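Local coordinates for protein KLLA0E02245p (PDB 4GPS) that removes NAD caps and other 5' caps from RNA and degrades RNA from the 5' end with the aid of a divalent metal cation, at residues 291-296 with 315-320; 298-301 with 306-309. One frame throughout, in Å; residues are numbered along the deposited sequence.

Contact 1 of 2, residues 291-296 with 315-320; sequences YTEIKS and WIQTNL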
ATOM      1  N   TYR A 291     -12.496  -7.145  -0.193  1.00 44.56           N
ATOM      2  CA  TYR A 291     -11.422  -6.999  -1.161  1.00 43.17           C
ATOM      3  C   TYR A 291     -10.339  -8.018  -0.796  1.00 40.28           C
ATOM      4  O   TYR A 291     -10.086  -8.272   0.384  1.00 38.70           O
ATOM      5  CB  TYR A 291     -10.845  -5.589  -1.094  1.00 42.44           C
ATOM      6  CG  TYR A 291     -11.747  -4.557  -1.689  1.00 44.02           C
ATOM      7  CD1 TYR A 291     -12.285  -4.739  -2.971  1.00 40.93           C
ATOM      8  CD2 TYR A 291     -12.018  -3.366  -1.008  1.00 43.36           C
ATOM      9  CE1 TYR A 291     -13.072  -3.756  -3.570  1.00 42.58           C
ATOM     10  CE2 TYR A 291     -12.797  -2.372  -1.595  1.00 45.26           C
ATOM     11  CZ  TYR A 291     -13.318  -2.568  -2.873  1.00 44.03           C
ATOM     12  OH  TYR A 291     -14.035  -1.558  -3.453  1.00 35.12           O
ATOM     13  N   THR A 292      -9.710  -8.594  -1.815  1.00 41.36           N
ATOM     14  CA  THR A 292      -8.668  -9.606  -1.644  1.00 38.52           C
ATOM     15  C   THR A 292      -7.466  -9.241  -2.549  1.00 42.64           C
ATOM     16  O   THR A 292      -7.572  -9.221  -3.780  1.00 40.44           O
ATOM     17  CB  THR A 292      -9.245 -10.990  -2.013  1.00 40.10           C
ATOM     18  OG1 THR A 292     -10.344 -11.266  -1.131  1.00 42.52           O
ATOM     19  CG2 THR A 292      -8.162 -12.110  -1.901  1.00 35.79           C
ATOM     20  N   GLU A 293      -6.342  -8.913  -1.914  1.00 41.17           N
ATOM     21  CA  GLU A 293      -5.125  -8.510  -2.605  1.00 42.74           C
ATOM     22  C   GLU A 293      -4.250  -9.757  -2.756  1.00 45.07           C
ATOM     23  O   GLU A 293      -3.934 -10.452  -1.780  1.00 41.94           O
ATOM     24  CB  GLU A 293      -4.409  -7.408  -1.807  1.00 44.29           C
ATOM     25  CG  GLU A 293      -5.378  -6.327  -1.325  1.00 54.02           C
ATOM     26  CD  GLU A 293      -4.766  -4.948  -1.257  1.00 58.76           C
ATOM     27  OE1 GLU A 293      -4.127  -4.543  -2.245  1.00 64.79           O
ATOM     28  OE2 GLU A 293      -4.931  -4.261  -0.229  1.00 58.29           O
ATOM     29  N   ILE A 294      -3.901 -10.026  -4.006  1.00 42.64           N
ATOM     30  CA  ILE A 294      -3.134 -11.182  -4.421  1.00 42.69           C
ATOM     31  C   ILE A 294      -1.622 -10.918  -4.491  1.00 44.63           C
ATOM     32  O   ILE A 294      -1.165  -9.952  -5.110  1.00 43.65           O
ATOM     33  CB  ILE A 294      -3.676 -11.640  -5.790  1.00 44.89           C
ATOM     34  CG1 ILE A 294      -5.177 -11.919  -5.625  1.00 42.84           C
ATOM     35  CG2 ILE A 294      -2.882 -12.851  -6.336  1.00 38.92           C
ATOM     36  CD1 ILE A 294      -5.855 -12.338  -6.877  1.00 42.61           C
ATOM     37  N   LYS A 295      -0.860 -11.782  -3.828  1.00 43.61           N
ATOM     38  CA  LYS A 295       0.603 -11.669  -3.801  1.00 45.11           C
ATOM     39  C   LYS A 295       1.228 -12.993  -4.254  1.00 43.27           C
ATOM     40  O   LYS A 295       0.766 -14.087  -3.881  1.00 43.03           O
ATOM     41  CB  LYS A 295       1.105 -11.318  -2.385  1.00 36.56           C
ATOM     42  CG  LYS A 295       0.715  -9.940  -1.890  1.00 47.38           C
ATOM     43  CD  LYS A 295       1.406  -8.836  -2.695  1.00 45.43           C
ATOM     44  CE  LYS A 295       1.020  -7.482  -2.200  1.00 48.73           C
ATOM     45  NZ  LYS A 295       1.656  -6.407  -2.981  1.00 55.42           N
ATOM     46  N   SER A 296       2.261 -12.867  -5.074  1.00 42.91           N
ATOM     47  CA  SER A 296       3.013 -14.002  -5.584  1.00 45.41           C
ATOM     48  C   SER A 296       4.277 -14.104  -4.721  1.00 45.52           C
ATOM     49  O   SER A 296       4.973 -13.118  -4.524  1.00 41.19           O
ATOM     50  CB  SER A 296       3.398 -13.743  -7.036  1.00 45.80           C
ATOM     51  OG  SER A 296       4.204 -14.782  -7.542  1.00 48.71           O
ATOM     52  N   TRP A 315       1.685  -5.910   5.189  1.00 40.61           N
ATOM     53  CA  TRP A 315       0.910  -5.505   6.328  1.00 37.77           C
ATOM     54  C   TRP A 315       0.516  -4.026   6.182  1.00 39.21           C
ATOM     55  O   TRP A 315      -0.652  -3.694   6.361  1.00 40.28           O
ATOM     56  CB  TRP A 315       1.732  -5.699   7.606  1.00 37.85           C
ATOM     57  CG  TRP A 315       1.056  -5.155   8.841  1.00 33.90           C
ATOM     58  CD1 TRP A 315       0.040  -5.747   9.561  1.00 34.35           C
ATOM     59  CD2 TRP A 315       1.286  -3.885   9.446  1.00 31.29           C
ATOM     60  NE1 TRP A 315      -0.373  -4.918  10.562  1.00 33.03           N
ATOM     61  CE2 TRP A 315       0.371  -3.766  10.522  1.00 34.33           C
ATOM     62  CE3 TRP A 315       2.172  -2.823   9.184  1.00 32.77           C
ATOM     63  CZ2 TRP A 315       0.320  -2.625  11.343  1.00 34.48           C
ATOM     64  CZ3 TRP A 315       2.117  -1.684  10.002  1.00 34.78           C
ATOM     65  CH2 TRP A 315       1.196  -1.600  11.065  1.00 39.51           C
ATOM     66  N   ILE A 316       1.469  -3.135   5.873  1.00 36.97           N
ATOM     67  CA  ILE A 316       1.128  -1.710   5.744  1.00 37.49           C
ATOM     68  C   ILE A 316       0.108  -1.536   4.639  1.00 43.33           C
ATOM     69  O   ILE A 316      -0.828  -0.756   4.770  1.00 43.03           O
ATOM     70  CB  ILE A 316       2.318  -0.860   5.364  1.00 38.05           C
ATOM     71  CG1 ILE A 316       3.385  -0.959   6.454  1.00 35.51           C
ATOM     72  CG2 ILE A 316       1.867   0.593   5.143  1.00 33.10           C
ATOM     73  CD1 ILE A 316       4.727  -0.464   5.998  1.00 31.97           C
ATOM     74  N   GLN A 317       0.293  -2.287   3.558  1.00 46.37           N
ATOM     75  CA  GLN A 317      -0.601  -2.211   2.410  1.00 50.08           C
ATOM     76  C   GLN A 317      -2.067  -2.511   2.737  1.00 46.60           C
ATOM     77  O   GLN A 317      -2.953  -1.739   2.380  1.00 47.57           O
ATOM     78  CB  GLN A 317      -0.092  -3.127   1.305  1.00 46.25           C
ATOM     79  CG  GLN A 317      -1.031  -3.321   0.173  1.00 57.85           C
ATOM     80  CD  GLN A 317      -0.598  -4.455  -0.755  1.00 62.68           C
ATOM     81  OE1 GLN A 317      -1.364  -4.890  -1.611  1.00 70.84           O
ATOM     82  NE2 GLN A 317       0.627  -4.929  -0.590  1.00 56.28           N
ATOM     83  N   THR A 318      -2.344  -3.604   3.427  1.00 46.53           N
ATOM     84  CA  THR A 318      -3.731  -3.893   3.729  1.00 45.38           C
ATOM     85  C   THR A 318      -4.212  -3.111   4.931  1.00 47.45           C
ATOM     86  O   THR A 318      -5.384  -2.712   4.993  1.00 43.35           O
ATOM     87  CB  THR A 318      -3.988  -5.391   3.934  1.00 46.51           C
ATOM     88  OG1 THR A 318      -3.048  -5.925   4.853  1.00 44.14           O
ATOM     89  CG2 THR A 318      -3.872  -6.130   2.592  1.00 47.60           C
ATOM     90  N   ASN A 319      -3.304  -2.832   5.862  1.00 43.54           N
ATOM     91  CA  ASN A 319      -3.709  -2.080   7.038  1.00 45.53           C
ATOM     92  C   ASN A 319      -4.185  -0.663   6.734  1.00 44.59           C
ATOM     93  O   ASN A 319      -4.913  -0.087   7.526  1.00 45.00           O
ATOM     94  CB  ASN A 319      -2.594  -2.020   8.068  1.00 46.12           C
ATOM     95  CG  ASN A 319      -3.114  -1.671   9.431  1.00 49.28           C
ATOM     96  OD1 ASN A 319      -2.934  -0.574   9.907  1.00 56.93           O
ATOM     97  ND2 ASN A 319      -3.803  -2.610  10.051  1.00 57.07           N
ATOM     98  N   LEU A 320      -3.771  -0.093   5.603  1.00 42.32           N
ATOM     99  CA  LEU A 320      -4.227   1.256   5.226  1.00 41.91           C
ATOM    100  C   LEU A 320      -5.677   1.263   4.680  1.00 41.28           C
ATOM    101  O   LEU A 320      -6.251   2.324   4.406  1.00 47.57           O
ATOM    102  CB  LEU A 320      -3.288   1.867   4.168  1.00 35.46           C
ATOM    103  CG  LEU A 320      -1.939   2.393   4.639  1.00 33.34           C
ATOM    104  CD1 LEU A 320      -1.098   2.461   3.437  1.00 29.67           C
ATOM    105  CD2 LEU A 320      -2.051   3.769   5.347  1.00 26.62           C
TER
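Glu293 OE2 is held by a salt bridge to Arg182, a bond that would restrain the carboxylate, and it lies 3.5 Å from the methyl CG2 of Thr318. This is the active-site core of a PD-(D/E)XK nuclease fold. The axes of 291-296 and 315-319 run nearly antiparallel (162°), 10.6 Å apart at closest approach. Glu293 and Ile294 bind a divalent metal cation, as do Glu243 and Asp282. Lys295 and Gln317 probably bind substrate, as in relatives. A bound citrate, probably from the crystallisation liquor, lies about 4 Å from the side chain of Gln317. Gln317 has CG anti to its backbone N (chi1 170°), and the chain beyond CG is extended. Its amide is thereby carried straight off the helix to the strand. There it lies between the side chains of Glu293 and Lys295, which approach from the strand side. The amide and carboxylate planes stand 77° apart. Lys295 bends at chi2 and then runs extended, which brings its NZ to the end of the glutamine side chain, 3.7 Å from Gln317 CD.

Contact 2 of 2, residues 298-301 with 306-309; sequences VHFK and YHRR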
ATOM      1  N   VAL A 298       7.645 -16.841  -2.877  1.00 41.46           N
ATOM      2  CA  VAL A 298       8.325 -18.108  -2.721  1.00 42.88           C
ATOM      3  C   VAL A 298       8.121 -18.301  -1.183  1.00 46.24           C
ATOM      4  O   VAL A 298       7.876 -17.309  -0.479  1.00 45.87           O
ATOM      5  CB  VAL A 298       9.797 -17.907  -3.159  1.00 43.44           C
ATOM      6  CG1 VAL A 298      10.708 -17.847  -1.996  1.00 39.43           C
ATOM      7  CG2 VAL A 298      10.165 -18.942  -4.188  1.00 45.07           C
ATOM      8  N   HIS A 299       8.147 -19.526  -0.653  1.00 45.52           N
ATOM      9  CA  HIS A 299       7.961 -19.700   0.799  1.00 47.59           C
ATOM     10  C   HIS A 299       8.852 -18.746   1.614  1.00 46.14           C
ATOM     11  O   HIS A 299      10.010 -18.507   1.278  1.00 44.55           O
ATOM     12  CB  HIS A 299       8.162 -21.170   1.220  1.00 43.81           C
ATOM     13  CG  HIS A 299       6.949 -22.030   0.975  1.00 47.64           C
ATOM     14  ND1 HIS A 299       5.774 -21.892   1.696  1.00 45.56           N
ATOM     15  CD2 HIS A 299       6.704 -22.990   0.048  1.00 43.55           C
ATOM     16  CE1 HIS A 299       4.865 -22.726   1.222  1.00 45.24           C
ATOM     17  NE2 HIS A 299       5.402 -23.404   0.223  1.00 49.63           N
ATOM     18  N   PHE A 300       8.279 -18.190   2.680  1.00 44.93           N
ATOM     19  CA  PHE A 300       8.960 -17.193   3.502  1.00 45.89           C
ATOM     20  C   PHE A 300      10.093 -17.651   4.364  1.00 47.56           C
ATOM     21  O   PHE A 300      10.004 -18.679   5.024  1.00 47.27           O
ATOM     22  CB  PHE A 300       7.953 -16.478   4.400  1.00 41.68           C
ATOM     23  CG  PHE A 300       7.003 -15.603   3.652  1.00 47.66           C
ATOM     24  CD1 PHE A 300       5.615 -15.783   3.779  1.00 48.44           C
ATOM     25  CD2 PHE A 300       7.482 -14.622   2.789  1.00 46.36           C
ATOM     26  CE1 PHE A 300       4.722 -15.000   3.050  1.00 45.75           C
ATOM     27  CE2 PHE A 300       6.588 -13.827   2.050  1.00 50.20           C
ATOM     28  CZ  PHE A 300       5.208 -14.024   2.184  1.00 48.10           C
ATOM     29  N   LYS A 301      11.161 -16.864   4.358  1.00 47.04           N
ATOM     30  CA  LYS A 301      12.326 -17.140   5.193  1.00 49.76           C
ATOM     31  C   LYS A 301      12.420 -15.959   6.157  1.00 50.59           C
ATOM     32  O   LYS A 301      13.020 -14.934   5.820  1.00 49.22           O
ATOM     33  CB  LYS A 301      13.597 -17.252   4.320  1.00 51.26           C
ATOM     34  CG  LYS A 301      13.676 -18.578   3.542  1.00 60.00           C
ATOM     35  CD  LYS A 301      14.381 -18.479   2.195  1.00 65.54           C
ATOM     36  CE  LYS A 301      15.864 -18.763   2.271  1.00 67.95           C
ATOM     37  NZ  LYS A 301      16.508 -18.418   0.971  1.00 70.58           N
ATOM     38  N   TYR A 306      14.946  -9.422   2.782  1.00 49.31           N
ATOM     39  CA  TYR A 306      14.054  -9.150   1.679  1.00 48.36           C
ATOM     40  C   TYR A 306      12.598  -9.585   1.984  1.00 47.73           C
ATOM     41  O   TYR A 306      11.618  -8.893   1.637  1.00 48.65           O
ATOM     42  CB  TYR A 306      14.617  -9.836   0.421  1.00 45.51           C
ATOM     43  CG  TYR A 306      13.717  -9.840  -0.783  1.00 49.00           C
ATOM     44  CD1 TYR A 306      12.648 -10.743  -0.880  1.00 46.07           C
ATOM     45  CD2 TYR A 306      13.977  -9.002  -1.870  1.00 54.94           C
ATOM     46  CE1 TYR A 306      11.871 -10.827  -2.034  1.00 52.06           C
ATOM     47  CE2 TYR A 306      13.204  -9.071  -3.042  1.00 56.44           C
ATOM     48  CZ  TYR A 306      12.159  -9.993  -3.121  1.00 60.21           C
ATOM     49  OH  TYR A 306      11.463 -10.140  -4.304  1.00 61.46           O
ATOM     50  N   HIS A 307      12.451 -10.719   2.647  1.00 44.49           N
ATOM     51  CA  HIS A 307      11.133 -11.227   2.959  1.00 41.72           C
ATOM     52  C   HIS A 307      10.478 -10.475   4.118  1.00 43.47           C
ATOM     53  O   HIS A 307       9.262 -10.267   4.127  1.00 44.04           O
ATOM     54  CB  HIS A 307      11.231 -12.725   3.253  1.00 41.13           C
ATOM     55  CG  HIS A 307      11.129 -13.580   2.031  1.00 37.27           C
ATOM     56  ND1 HIS A 307      11.400 -14.930   2.034  1.00 40.12           N
ATOM     57  CD2 HIS A 307      10.710 -13.285   0.777  1.00 40.48           C
ATOM     58  CE1 HIS A 307      11.142 -15.433   0.836  1.00 40.80           C
ATOM     59  NE2 HIS A 307      10.719 -14.454   0.055  1.00 36.45           N
ATOM     60  N   ARG A 308      11.278 -10.043   5.085  1.00 42.87           N
ATOM     61  CA  ARG A 308      10.736  -9.301   6.213  1.00 44.25           C
ATOM     62  C   ARG A 308      10.215  -7.970   5.696  1.00 45.39           C
ATOM     63  O   ARG A 308       9.181  -7.495   6.148  1.00 47.89           O
ATOM     64  CB  ARG A 308      11.803  -9.097   7.292  1.00 43.36           C
ATOM     65  CG  ARG A 308      12.272 -10.424   7.930  1.00 45.10           C
ATOM     66  CD  ARG A 308      11.225 -11.061   8.841  1.00 48.64           C
ATOM     67  NE  ARG A 308      10.912 -10.204   9.989  1.00 47.30           N
ATOM     68  CZ  ARG A 308      11.714  -9.987  11.034  1.00 46.12           C
ATOM     69  NH1 ARG A 308      12.903 -10.566  11.118  1.00 45.79           N
ATOM     70  NH2 ARG A 308      11.328  -9.152  11.988  1.00 46.46           N
ATOM     71  N   ARG A 309      10.926  -7.379   4.734  1.00 47.53           N
ATOM     72  CA  ARG A 309      10.505  -6.116   4.122  1.00 45.77           C
ATOM     73  C   ARG A 309       9.189  -6.309   3.385  1.00 43.36           C
ATOM     74  O   ARG A 309       8.286  -5.477   3.480  1.00 43.29           O
ATOM     75  CB  ARG A 309      11.533  -5.634   3.101  1.00 47.23           C
ATOM     76  CG  ARG A 309      12.409  -4.533   3.560  1.00 49.54           C
ATOM     77  CD  ARG A 309      13.675  -4.523   2.750  1.00 51.76           C
ATOM     78  NE  ARG A 309      14.716  -3.867   3.514  1.00 52.35           N
ATOM     79  CZ  ARG A 309      16.014  -4.037   3.326  1.00 52.96           C
ATOM     80  NH1 ARG A 309      16.464  -4.862   2.380  1.00 54.58           N
ATOM     81  NH2 ARG A 309      16.858  -3.366   4.090  1.00 52.84           N
TER
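The imidazole of His307, in the first turn of helix 305-319, packs against Val298, Phe300 and the backbone of Lys301. It carries nearly the whole contact and is buried, whereas His299 and Lys301 are exposed. On the tight side, the backbone N of Lys301 donates a hydrogen bond of 3.0 Å to His307 ND1. The N-H...N angle is 159°. The donor is tilted 24° out of the ring plane. This bond implies that ND1 carries no proton here, and it restrains the rotation of the ring. Phe300 closes one face. Its CD2 sits over the centre of the imidazole, 3.9 Å from His307 CG. The pair is a T-shaped (edge-to-face) stack with planes at 84°. In Phe300, CG anti to the carbonyl carbon puts the ring beside the imidazole; the turn about CB-CG presents its edge. Val298 CG1 meets the imidazole edge, 3.7 Å from His307 CE1. His299 O lies 3.3 Å from His307 CE1. The loose side belongs to Lys301. Its CB passes near ND1, but the chain bends at chi2 and chi3, and the ammonium end points off from 306-309. Asn304 OD1 accepts a hydrogen bond from the backbone N of His307. The His299 ring stacks on Phe330 of strand 325-331, while the Phe300 ring meets it nearly at a right angle. His299 also touches strand 338-344, so the contact sits beside these two strands.

Overall arrangement
Both contacts use helix 305-319, and their centres are about 15 Å apart. Along the chain the order is strand 290-297, the loop 298-301, the start of the helix, then its last turns. Contact 2 is therefore nested inside the loop closed by contact 1. It lies where the chain turns from the strand into the helix; contact 1 is near the helix's other end, against the strand. The helix leads on to strand 325-331, which pairs in parallel with strand 290-297. Contact 1 is about 7 Å from the centre of the chain, contact 2 about 17 Å. Phe300 lies about 7 Å, side chain to side chain, from Lys295, a probable substrate residue. The surface contact is thus near the active-site region, while contact 1 is within it.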